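Local coordinates for cellulose 1,4-beta-cellobiosidase (PDB 4JJJ), which probably hydrolyses cellulose to release cellobiose, as the glycoside hydrolase family 48 catalytic domain of a longer protein with a family 2 carbohydrate-binding module, at residues A[8-12]-A[536-541]; A[426-432]-A[511-516]; A[525-529]-A[629-633]. The protein carries 1 engineered substitution. All coordinates share one frame. Where two conformers were deposited one is given. Numbering follows the deposited sequence.

Overall arrangement
All three contacts lie in the (α/α)6 fold of the catalytic domain, on helices and one loop about 24 to 25 Å from the chain centre. Interaction 3 is the middle one: its centre is about 15 Å from those of interactions 1 and 2, which are themselves about 28 Å apart. Helix 620-637 is the common element. Its Phe630 CZ meets Ile541 CD1 of interaction 1 at 3.7 Å, and its Ala632 CB meets Tyr511 OH of interaction 2 at 3.9 Å. Near its start, Trp621 lines a glycan pocket, as do Phe417 and Trp420 on helix 416-432, so helices used in interactions 2 and 3 also reach the bound sugar.

Interaction 1: residues A[8-12]-A[536-541]. With ZN (zinc ion), chain P.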
loop_
_atom_site.group_PDB
_atom_site.type_symbol
_atom_site.label_atom_id
_atom_site.label_comp_id
_atom_site.label_asym_id
_atom_site.label_seq_id
_atom_site.Cartn_x
_atom_site.Cartn_y
_atom_site.Cartn_z
ATOM N N GLU A 8 8.017 22.774 -12.551
ATOM C CA GLU A 8 9.048 23.148 -11.560
ATOM C C GLU A 8 9.245 22.011 -10.551
ATOM O O GLU A 8 10.365 21.635 -10.226
ATOM C CB GLU A 8 8.700 24.439 -10.879
ATOM C CG GLU A 8 9.574 24.753 -9.712
ATOM C CD GLU A 8 9.230 26.038 -9.098
ATOM O OE1 GLU A 8 8.026 26.310 -8.700
ATOM O OE2 GLU A 8 10.325 26.753 -8.897
ATOM N N GLN A 9 8.128 21.555 -10.002
ATOM C CA GLN A 9 8.165 20.440 -9.045
ATOM C C GLN A 9 8.708 19.169 -9.682
ATOM O O GLN A 9 9.549 18.465 -9.088
ATOM C CB GLN A 9 6.724 20.269 -8.500
ATOM C CG GLN A 9 6.546 19.159 -7.469
ATOM C CD GLN A 9 7.207 19.379 -6.135
ATOM O OE1 GLN A 9 7.914 20.380 -5.867
ATOM N NE2 GLN A 9 6.985 18.417 -5.237
ATOM N N TYR A 10 8.230 18.793 -10.901
ATOM C CA TYR A 10 8.731 17.696 -11.666
ATOM C C TYR A 10 10.254 17.783 -11.757
ATOM O O TYR A 10 10.979 16.812 -11.552
ATOM C CB TYR A 10 8.057 17.678 -13.028
ATOM C CG TYR A 10 8.550 16.610 -13.952
ATOM C CD1 TYR A 10 9.663 16.846 -14.748
ATOM C CD2 TYR A 10 7.993 15.327 -13.991
ATOM C CE1 TYR A 10 10.177 15.859 -15.570
ATOM C CE2 TYR A 10 8.494 14.355 -14.772
ATOM C CZ TYR A 10 9.594 14.555 -15.606
ATOM O OH TYR A 10 10.064 13.558 -16.438
ATOM N N GLU A 11 10.767 18.961 -12.180
ATOM C CA GLU A 11 12.206 19.146 -12.336
ATOM C C GLU A 11 12.981 18.920 -11.081
ATOM O O GLU A 11 14.011 18.280 -11.093
ATOM C CB GLU A 11 12.487 20.538 -12.971
ATOM C CG GLU A 11 13.912 20.692 -13.531
ATOM C CD GLU A 11 14.984 20.905 -12.470
ATOM O OE1 GLU A 11 14.741 21.363 -11.331
ATOM O OE2 GLU A 11 16.145 20.588 -12.829
ATOM N N LYS A 12 12.469 19.381 -9.978
ATOM C CA LYS A 12 13.096 19.089 -8.671
ATOM C C LYS A 12 13.207 17.593 -8.334
ATOM O O LYS A 12 14.182 17.097 -7.906
ATOM C CB LYS A 12 12.344 19.824 -7.556
ATOM C CG LYS A 12 12.522 21.347 -7.484
ATOM C CD LYS A 12 11.544 22.007 -6.523
ATOM C CE LYS A 12 11.584 23.502 -6.424
ATOM N NZ LYS A 12 10.642 24.027 -5.446
ATOM N N ARG A 536 7.401 25.947 -0.825
ATOM C CA ARG A 536 8.467 25.491 -1.722
ATOM C C ARG A 536 9.855 25.620 -1.072
ATOM O O ARG A 536 10.107 26.601 -0.358
ATOM C CB ARG A 536 8.429 26.296 -3.033
ATOM C CG ARG A 536 7.325 25.828 -3.953
ATOM C CD ARG A 536 7.275 26.613 -5.232
ATOM N NE ARG A 536 6.606 27.787 -4.952
ATOM C CZ ARG A 536 6.361 28.747 -5.863
ATOM N NH1 ARG A 536 6.814 28.618 -7.095
ATOM N NH2 ARG A 536 5.695 29.821 -5.488
ATOM N N ASP A 537 10.704 24.635 -1.260
ATOM C CA ASP A 537 12.108 24.681 -0.945
ATOM C C ASP A 537 12.924 24.195 -2.141
ATOM O O ASP A 537 12.387 24.042 -3.275
ATOM C CB ASP A 537 12.326 23.931 0.351
ATOM C CG ASP A 537 12.127 22.424 0.205
ATOM O OD1 ASP A 537 12.297 21.848 -0.893
ATOM O OD2 ASP A 537 11.939 21.809 1.287
ATOM N N SER A 538 14.220 24.072 -1.975
ATOM C CA SER A 538 15.066 23.848 -3.143
ATOM C C SER A 538 14.774 22.511 -3.850
ATOM O O SER A 538 14.882 22.412 -5.040
ATOM C CB SER A 538 16.551 23.959 -2.743
ATOM O OG SER A 538 16.929 22.976 -1.737
ATOM N N ILE A 539 14.339 21.506 -3.107
ATOM C CA ILE A 539 14.125 20.180 -3.679
ATOM C C ILE A 539 12.680 19.725 -3.752
ATOM O O ILE A 539 12.440 18.607 -4.178
ATOM C CB ILE A 539 14.976 19.138 -2.985
ATOM C CG1 ILE A 539 14.550 18.891 -1.567
ATOM C CG2 ILE A 539 16.466 19.552 -3.074
ATOM C CD1 ILE A 539 15.197 17.655 -0.953
ATOM N N GLY A 540 11.752 20.566 -3.259
ATOM C CA GLY A 540 10.339 20.208 -3.362
ATOM C C GLY A 540 9.495 21.154 -2.676
ATOM O O GLY A 540 9.705 22.375 -2.784
ATOM N N ILE A 541 8.512 20.676 -1.941
ATOM C CA ILE A 541 7.613 21.453 -1.065
ATOM C C ILE A 541 7.542 20.673 0.263
ATOM O O ILE A 541 7.273 19.483 0.232
ATOM C CB ILE A 541 6.249 21.601 -1.745
ATOM C CG1 ILE A 541 6.275 22.688 -2.779
ATOM C CG2 ILE A 541 5.149 21.832 -0.779
ATOM C CD1 ILE A 541 5.157 22.657 -3.828
HETATM ZN ZN ZN P . 17.784 21.079 -11.949
#
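A lysine-centred polar contact anchors the loop 536-541, which follows helix 519-533, on one side of the N-terminal helix 2-14 of the (α/α)6 catalytic domain. Glu8 and Lys12, one helical turn apart, point toward the loop; Gln9 starts sideways and brings only its end close. The backbones come closest where the CA atoms of Lys12 and Ile539 are 5.2 Å apart. Lys12, nearly fully extended beyond CB, runs its aliphatic part along the loop backbone (CB to Ile539 O 3.6 Å, CG to Ser538 O 3.6 Å). Its NZ then donates to Asp537 O at 2.8 Å and, weakly, to Gly540 O at 3.3 Å. The loop is folded to present these carbonyls: Asp537 N bonds Gly540 O at 2.9 Å, and Asp537 OD1 takes weak bonds from Ile539 N (3.0 Å), as in an Asx turn, and from Gly540 N (2.7 Å). Asp537 OD2 accepts from His618. Gln9 OE1 lies 3.5 Å from Gly540 CA, while its NE2 is bonded to Gln623 of helix 620-637. At the exposed margin Glu8 OE1 and Arg536 NH1 form a salt bridge of 3.1 Å; Arg536 NE holds Leu533 O. Glu11, which does not touch the loop, binds zinc through OE2 (1.9 Å), together with Asp15. The loop is thus held chiefly through backbone oxygens by one buried ammonium group, with the salt bridge a second charged tie.

Interaction 2: residues A[426-432]-A[511-516]; sequences AQLYYVT and YYAKRS
Two helical ends, 426-432 of helix 416-432 and 511-516 of helix 499-516, lie side by side within the (α/α)6 fold. Both are α-helical and run in nearly the same direction, crossing at 26° with their axes 8.2 Å apart at closest approach. Ala426 is level with Tyr512 (CA to CA 5.3 Å) and Tyr430 with Arg515 (5.2 Å). The small Ala426 permits this closeness: its CB touches Tyr511 CB at 3.7 Å. Tyr511 (chi1 m) fills the hollow beside Ala426, Gln427 and Tyr430. Gln427 CG sits over its ring face, a CH-pi contact 3.6 Å from the centroid, and Tyr430 CD2 meets its edge at Tyr511 CD2, 3.7 Å. In return Tyr429 (chi1 t) enters the recess formed by Tyr512, Arg515 and Ser516, with CE2 3.8 Å from Tyr512 CD1 and OH 3.5 Å from Ser516 CB. Tyr430 (chi1 t) rests against Lys514, CE1 to CG 3.8 Å. Arg515 (chi1 t, chi2 p) lays CG over the Tyr429 face, 3.6 Å from the centroid, then reaches along helix 416-432 to its last turn, where NH1 donates to Tyr430 O at 2.9 Å. Water 1 accepts from the same NH1 at 2.9 Å and donates to Val431 O at 3.2 Å. Around the contact, Tyr512 OH bonds Asp442, a calcium ligand, and Gln427 OE1 accepts from Trp235 and Gln231. The chemistry is therefore chiefly aromatic and aliphatic packing, with a guanidinium placing positive charge at the carbonyl-rich C-terminal end of the neighbouring helix.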
loop_
_atom_site.group_PDB
_atom_site.type_symbol
_atom_site.label_atom_id
_atom_site.label_comp_id
_atom_site.label_asym_id
_atom_site.label_seq_id
_atom_site.Cartn_x
_atom_site.Cartn_y
_atom_site.Cartn_z
ATOM N N ALA A 426 -13.667 10.507 -6.712
ATOM C CA ALA A 426 -13.868 11.742 -7.409
ATOM C C ALA A 426 -13.457 11.652 -8.842
ATOM O O ALA A 426 -14.099 12.307 -9.722
ATOM C CB ALA A 426 -13.161 12.880 -6.664
ATOM N N GLN A 427 -12.354 10.954 -9.116
ATOM C CA GLN A 427 -11.916 10.814 -10.492
ATOM C C GLN A 427 -13.004 10.027 -11.315
ATOM O O GLN A 427 -13.320 10.432 -12.428
ATOM C CB GLN A 427 -10.620 10.103 -10.632
ATOM C CG GLN A 427 -9.384 10.930 -10.261
ATOM C CD GLN A 427 -8.089 10.214 -10.666
ATOM O OE1 GLN A 427 -8.025 9.086 -11.091
ATOM N NE2 GLN A 427 -7.037 10.926 -10.452
ATOM N N LEU A 428 -13.532 8.957 -10.761
ATOM C CA LEU A 428 -14.623 8.251 -11.428
ATOM C C LEU A 428 -15.772 9.177 -11.722
ATOM O O LEU A 428 -16.343 9.170 -12.853
ATOM C CB LEU A 428 -15.056 7.059 -10.582
ATOM C CG LEU A 428 -16.227 6.302 -11.133
ATOM C CD1 LEU A 428 -15.760 5.571 -12.435
ATOM C CD2 LEU A 428 -16.741 5.298 -10.088
ATOM N N TYR A 429 -16.194 9.923 -10.700
ATOM C CA TYR A 429 -17.291 10.862 -10.831
ATOM C C TYR A 429 -17.015 11.890 -11.940
ATOM O O TYR A 429 -17.826 12.111 -12.806
ATOM C CB TYR A 429 -17.511 11.566 -9.481
ATOM C CG TYR A 429 -18.587 12.575 -9.467
ATOM C CD1 TYR A 429 -19.882 12.298 -9.898
ATOM C CD2 TYR A 429 -18.296 13.840 -9.077
ATOM C CE1 TYR A 429 -20.830 13.290 -9.912
ATOM C CE2 TYR A 429 -19.240 14.859 -9.075
ATOM C CZ TYR A 429 -20.509 14.576 -9.499
ATOM O OH TYR A 429 -21.496 15.605 -9.422
ATOM N N TYR A 430 -15.759 12.394 -11.999
ATOM C CA TYR A 430 -15.360 13.254 -13.101
ATOM C C TYR A 430 -15.537 12.571 -14.446
ATOM O O TYR A 430 -16.072 13.209 -15.402
ATOM C CB TYR A 430 -13.949 13.735 -12.861
ATOM C CG TYR A 430 -13.284 14.382 -14.042
ATOM C CD1 TYR A 430 -13.828 15.530 -14.623
ATOM C CD2 TYR A 430 -12.120 13.861 -14.541
ATOM C CE1 TYR A 430 -13.213 16.089 -15.736
ATOM C CE2 TYR A 430 -11.475 14.469 -15.650
ATOM C CZ TYR A 430 -12.049 15.577 -16.250
ATOM O OH TYR A 430 -11.331 16.150 -17.327
ATOM N N VAL A 431 -15.045 11.354 -14.576
ATOM C CA VAL A 431 -15.055 10.637 -15.869
ATOM C C VAL A 431 -16.466 10.336 -16.331
ATOM O O VAL A 431 -16.793 10.664 -17.523
ATOM C CB VAL A 431 -14.189 9.418 -15.818
ATOM C CG1 VAL A 431 -14.333 8.617 -17.092
ATOM C CG2 VAL A 431 -12.707 9.823 -15.538
ATOM N N THR A 432 -17.288 9.750 -15.479
ATOM C CA THR A 432 -18.549 9.133 -15.936
ATOM C C THR A 432 -19.770 9.781 -15.282
ATOM O O THR A 432 -20.931 9.475 -15.714
ATOM C CB THR A 432 -18.626 7.603 -15.599
ATOM O OG1 THR A 432 -18.825 7.457 -14.183
ATOM C CG2 THR A 432 -17.435 6.836 -16.091
ATOM N N TYR A 511 -11.602 17.399 -8.640
ATOM C CA TYR A 511 -12.365 16.469 -9.516
ATOM C C TYR A 511 -13.817 16.600 -9.207
ATOM O O TYR A 511 -14.708 16.596 -10.117
ATOM C CB TYR A 511 -11.830 15.032 -9.377
ATOM C CG TYR A 511 -10.509 14.807 -10.040
ATOM C CD1 TYR A 511 -9.371 14.651 -9.290
ATOM C CD2 TYR A 511 -10.408 14.671 -11.419
ATOM C CE1 TYR A 511 -8.165 14.409 -9.938
ATOM C CE2 TYR A 511 -9.235 14.454 -12.090
ATOM C CZ TYR A 511 -8.075 14.360 -11.369
ATOM O OH TYR A 511 -6.856 14.081 -11.912
ATOM N N TYR A 512 -14.156 16.617 -7.902
ATOM C CA TYR A 512 -15.552 16.759 -7.510
ATOM C C TYR A 512 -16.171 18.077 -7.961
ATOM O O TYR A 512 -17.308 18.111 -8.470
ATOM C CB TYR A 512 -15.650 16.675 -6.004
ATOM C CG TYR A 512 -17.052 16.932 -5.454
ATOM C CD1 TYR A 512 -18.097 15.991 -5.604
ATOM C CD2 TYR A 512 -17.279 18.084 -4.740
ATOM C CE1 TYR A 512 -19.396 16.236 -5.056
ATOM C CE2 TYR A 512 -18.573 18.339 -4.240
ATOM C CZ TYR A 512 -19.571 17.405 -4.381
ATOM O OH TYR A 512 -20.761 17.642 -3.799
ATOM N N ALA A 513 -15.412 19.135 -7.799
ATOM C CA ALA A 513 -15.899 20.451 -8.235
ATOM C C ALA A 513 -16.109 20.533 -9.707
ATOM O O ALA A 513 -17.079 21.173 -10.130
ATOM C CB ALA A 513 -14.915 21.526 -7.799
ATOM N N LYS A 514 -15.199 19.959 -10.463
ATOM C CA LYS A 514 -15.274 20.025 -11.930
ATOM C C LYS A 514 -16.621 19.464 -12.392
ATOM O O LYS A 514 -17.285 20.121 -13.227
ATOM C CB LYS A 514 -14.125 19.335 -12.578
ATOM C CG LYS A 514 -14.161 19.362 -14.119
ATOM C CD LYS A 514 -14.028 20.753 -14.629
ATOM C CE LYS A 514 -14.117 20.754 -16.149
ATOM N NZ LYS A 514 -13.790 22.107 -16.634
ATOM N N ARG A 515 -16.982 18.260 -11.901
ATOM C CA ARG A 515 -18.163 17.590 -12.359
ATOM C C ARG A 515 -19.383 18.245 -11.721
ATOM O O ARG A 515 -20.463 18.397 -12.370
ATOM C CB ARG A 515 -18.046 16.074 -12.119
ATOM C CG ARG A 515 -19.201 15.237 -12.613
ATOM C CD ARG A 515 -18.801 14.918 -14.062
ATOM N NE ARG A 515 -19.875 14.316 -14.707
ATOM C CZ ARG A 515 -19.871 13.669 -15.831
ATOM N NH1 ARG A 515 -18.798 13.255 -16.445
ATOM N NH2 ARG A 515 -21.076 13.283 -16.228
ATOM N N SER A 516 -19.334 18.578 -10.427
ATOM C CA SER A 516 -20.554 19.002 -9.706
ATOM C C SER A 516 -20.878 20.488 -9.872
ATOM O O SER A 516 -22.010 20.891 -9.598
ATOM C CB SER A 516 -20.424 18.718 -8.249
ATOM O OG SER A 516 -19.357 19.464 -7.668
HETATM O O HOH W 1 -19.607 11.605 -18.699
#

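Interaction 3: residues A[525-529]-A[629-633]. With ZN (zinc ion), chain S.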
loop_
_atom_site.group_PDB
_atom_site.type_symbol
_atom_site.label_atom_id
_atom_site.label_comp_id
_atom_site.label_asym_id
_atom_site.label_seq_id
_atom_site.Cartn_x
_atom_site.Cartn_y
_atom_site.Cartn_z
ATOM N N ALA A 525 -9.917 23.765 -2.486
ATOM C CA ALA A 525 -8.829 23.232 -3.274
ATOM C C ALA A 525 -7.841 24.321 -3.660
ATOM O O ALA A 525 -6.624 24.150 -3.547
ATOM C CB ALA A 525 -9.366 22.570 -4.513
ATOM N N GLU A 526 -8.384 25.461 -4.104
ATOM C CA GLU A 526 -7.508 26.525 -4.583
ATOM C C GLU A 526 -6.652 27.030 -3.405
ATOM O O GLU A 526 -5.454 27.321 -3.595
ATOM C CB GLU A 526 -8.312 27.702 -5.116
ATOM C CG GLU A 526 -9.038 27.443 -6.418
ATOM C CD GLU A 526 -8.184 27.424 -7.695
ATOM O OE1 GLU A 526 -6.958 27.175 -7.685
ATOM O OE2 GLU A 526 -8.797 27.698 -8.774
ATOM N N GLY A 527 -7.240 27.130 -2.207
ATOM C CA GLY A 527 -6.509 27.547 -1.017
ATOM C C GLY A 527 -5.419 26.583 -0.600
ATOM O O GLY A 527 -4.354 26.967 -0.209
ATOM N N LEU A 528 -5.710 25.280 -0.761
ATOM C CA LEU A 528 -4.690 24.241 -0.549
ATOM C C LEU A 528 -3.517 24.288 -1.554
ATOM O O LEU A 528 -2.343 24.190 -1.173
ATOM C CB LEU A 528 -5.329 22.859 -0.540
ATOM C CG LEU A 528 -6.321 22.612 0.612
ATOM C CD1 LEU A 528 -6.948 21.263 0.475
ATOM C CD2 LEU A 528 -5.623 22.803 1.979
ATOM N N LEU A 529 -3.794 24.552 -2.828
ATOM C CA LEU A 529 -2.726 24.640 -3.799
ATOM C C LEU A 529 -1.861 25.897 -3.517
ATOM O O LEU A 529 -0.664 25.849 -3.607
ATOM C CB LEU A 529 -3.313 24.773 -5.207
ATOM C CG LEU A 529 -4.080 23.582 -5.776
ATOM C CD1 LEU A 529 -4.595 23.916 -7.188
ATOM C CD2 LEU A 529 -3.256 22.345 -5.715
ATOM N N ALA A 629 -1.198 17.350 -8.347
ATOM C CA ALA A 629 -2.257 18.282 -7.962
ATOM C C ALA A 629 -2.155 19.549 -8.831
ATOM O O ALA A 629 -3.135 20.072 -9.291
ATOM C CB ALA A 629 -2.199 18.612 -6.447
ATOM N N PHE A 630 -0.940 20.019 -9.004
ATOM C CA PHE A 630 -0.720 21.166 -9.901
ATOM C C PHE A 630 -1.111 20.865 -11.328
ATOM O O PHE A 630 -1.825 21.680 -11.967
ATOM C CB PHE A 630 0.730 21.630 -9.863
ATOM C CG PHE A 630 1.208 22.105 -8.503
ATOM C CD1 PHE A 630 0.348 22.694 -7.527
ATOM C CD2 PHE A 630 2.570 22.102 -8.252
ATOM C CE1 PHE A 630 0.868 23.173 -6.306
ATOM C CE2 PHE A 630 3.090 22.551 -7.023
ATOM C CZ PHE A 630 2.281 23.139 -6.094
ATOM N N ALA A 631 -0.645 19.717 -11.797
ATOM C CA ALA A 631 -1.040 19.290 -13.162
ATOM C C ALA A 631 -2.535 19.101 -13.318
ATOM O O ALA A 631 -3.093 19.447 -14.359
ATOM C CB ALA A 631 -0.293 18.102 -13.595
ATOM N N ALA A 632 -3.221 18.498 -12.320
ATOM C CA ALA A 632 -4.654 18.297 -12.374
ATOM C C ALA A 632 -5.362 19.621 -12.477
ATOM O O ALA A 632 -6.429 19.729 -13.106
ATOM C CB ALA A 632 -5.168 17.497 -11.209
ATOM N N HIS A 633 -4.875 20.618 -11.771
ATOM C CA HIS A 633 -5.547 21.919 -11.793
ATOM C C HIS A 633 -5.672 22.389 -13.253
ATOM O O HIS A 633 -6.727 22.805 -13.670
ATOM C CB HIS A 633 -4.855 22.990 -10.932
ATOM C CG HIS A 633 -5.486 24.363 -11.098
ATOM N ND1 HIS A 633 -5.313 25.125 -12.234
ATOM C CD2 HIS A 633 -6.300 25.068 -10.292
ATOM C CE1 HIS A 633 -6.010 26.234 -12.113
ATOM N NE2 HIS A 633 -6.608 26.214 -10.948
HETATM ZN ZN ZN S . -7.532 27.844 -10.229
HETATM O O HOH W 2 -6.171 29.363 -10.003
#
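Glu526 is the first residue of 525-529 to reach the other helix. Its CA-to-CB bond points sideways, but with chi1 and chi2 both m the carboxylate swings across, and OE2 binds zinc at 1.9 Å. His633 NE2 binds the same ion at 2.0 Å, as does water 2 at 2.0 Å, and two further atoms from outside the segments complete five ligands. Water 2 also donates to Glu526 OE1 at 3.3 Å. The zinc thus bridges helices 519-533 and 620-637 of the (α/α)6 fold, whose short segments cross at -134° with axes 11.3 Å apart, so side chains have to span the gap. One turn further on, Leu529 (chi1 m, chi2 t) does so with its methyl groups: CD1 lies 3.7 Å from His633 CD2, on the ring that binds the zinc, while CD2 meets Ala629 CB at 3.9 Å and Phe630 CD1 at 4.0 Å. Tyr2 of helix 2-14 packs on both Leu529 and His633.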